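Local coordinates for uncharacterized protein (Bacteroides eggerthii, PDB 4FTD) that is of unknown function but pairs a six-bladed beta-propeller with an immunoglobulin-like domain and may take part in carbohydrate metabolism, at residues V274-S277 / T281-I284. Numbering follows the deposited sequence.
Sequences VPIS and TVDI
Thr-281 and Ser-277 face each other as an antiparallel hydrogen-bonded pair, Ser-277 N reaching Thr-281 O at 2.9 Å and Thr-281 N returning to Ser-277 O at 3.0 Å, the latter donor nearly in line with the acceptor's C=O. Their side chains share one face of the sheet: Thr-281 CB comes 3.3 Å from Ser-277 O, and its CG2, anti to the backbone N, lies beside Ser-277 OG. Ser-277 OG is turned back between its own N and carbonyl carbon (chi1 57°), where a water links it to Thr-281 O. In the next, non-hydrogen-bonded pair, Ile-276 CA points a C-H to Thr-281 O and Val-282 CA one to Pro-275 O, so both carbonyls take a CA-H besides an N-H. The hairpin joins strands 270-277 and 281-291, the last two of a four-stranded antiparallel propeller blade. Val-282 sends one methyl to each of two side chains on strand 270-277: CG1 presses on Val-274 CG1 at a tight 3.3 Å, while CG2 lies 4.2 Å from Ile-276 CD1. Ile-230 of the preceding blade's outer strand touches Ile-276 and Val-282. Beyond the Ile-276/Val-282 pair, Asp-283 N donates to Pro-275 O at 3.1 Å from above the carbonyl plane, 38° out of it. Pro-275, which also touches Phe-260, lies alongside Asp-283, CD 3.6 Å from Asp-283 O and CB facing its CB. Asp-283 centres an inverse gamma turn; its OD2 is hydrogen-bonded to Asn-286 ND2.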
loop_
_atom_site.group_PDB
_atom_site.type_symbol
_atom_site.label_atom_id
_atom_site.label_comp_id
_atom_site.label_asym_id
_atom_site.label_seq_id
_atom_site.Cartn_x
_atom_site.Cartn_y
_atom_site.Cartn_z
ATOM N N VAL A 274 4.059 12.568 21.478
ATOM C CA VAL A 274 4.255 14.038 21.415
ATOM C C VAL A 274 3.127 14.685 20.604
ATOM O O VAL A 274 3.031 14.450 19.419
ATOM C CB VAL A 274 5.602 14.348 20.786
ATOM C CG1 VAL A 274 5.852 15.863 20.716
ATOM C CG2 VAL A 274 6.725 13.678 21.593
ATOM N N PRO A 275 2.240 15.472 21.246
ATOM C CA PRO A 275 1.142 16.044 20.439
ATOM C C PRO A 275 1.580 17.221 19.582
ATOM O O PRO A 275 2.441 17.996 19.993
ATOM C CB PRO A 275 0.122 16.537 21.483
ATOM C CG PRO A 275 0.574 15.930 22.779
ATOM C CD PRO A 275 2.074 15.785 22.673
ATOM N N ILE A 276 0.964 17.333 18.409
ATOM C CA ILE A 276 1.243 18.408 17.472
ATOM C C ILE A 276 -0.104 18.916 16.959
ATOM O O ILE A 276 -1.009 18.130 16.743
ATOM C CB ILE A 276 2.234 17.960 16.356
ATOM C CG1 ILE A 276 2.592 19.139 15.441
ATOM C CG2 ILE A 276 1.664 16.884 15.501
ATOM C CD1 ILE A 276 3.932 18.994 14.740
ATOM N N SER A 277 -0.230 20.232 16.832
ATOM C CA SER A 277 -1.407 20.885 16.283
ATOM C C SER A 277 -1.001 22.040 15.389
ATOM O O SER A 277 0.063 22.644 15.548
ATOM C CB SER A 277 -2.333 21.429 17.390
ATOM O OG SER A 277 -1.602 22.316 18.208
ATOM N N THR A 281 2.875 23.373 16.116
ATOM C CA THR A 281 2.835 23.630 17.554
ATOM C C THR A 281 2.895 22.310 18.308
ATOM O O THR A 281 1.946 21.543 18.248
ATOM C CB THR A 281 1.540 24.374 17.950
ATOM O OG1 THR A 281 1.466 25.580 17.192
ATOM C CG2 THR A 281 1.514 24.744 19.421
ATOM N N VAL A 282 4.001 22.065 19.017
ATOM C CA VAL A 282 4.218 20.844 19.797
ATOM C C VAL A 282 3.801 21.160 21.259
ATOM O O VAL A 282 4.393 22.009 21.902
ATOM C CB VAL A 282 5.671 20.370 19.676
ATOM C CG1 VAL A 282 5.988 19.201 20.596
ATOM C CG2 VAL A 282 5.972 19.984 18.224
ATOM N N ASP A 283 2.783 20.471 21.767
ATOM C CA ASP A 283 2.299 20.652 23.153
ATOM C C ASP A 283 3.161 19.906 24.202
ATOM O O ASP A 283 2.870 18.752 24.566
ATOM C CB ASP A 283 0.823 20.214 23.238
ATOM C CG ASP A 283 0.194 20.486 24.599
ATOM O OD1 ASP A 283 0.918 20.936 25.533
ATOM O OD2 ASP A 283 -1.026 20.234 24.733
ATOM N N ILE A 284 4.196 20.588 24.705
ATOM C CA ILE A 284 5.143 20.015 25.688
ATOM C C ILE A 284 4.513 19.616 27.011
ATOM O O ILE A 284 4.932 18.645 27.609
ATOM C CB ILE A 284 6.421 20.873 25.898
ATOM C CG1 ILE A 284 6.107 22.294 26.414
ATOM C CG2 ILE A 284 7.216 20.878 24.607
ATOM C CD1 ILE A 284 7.317 23.210 26.571
HETATM O O HOH W 1 -0.061 21.262 20.117
#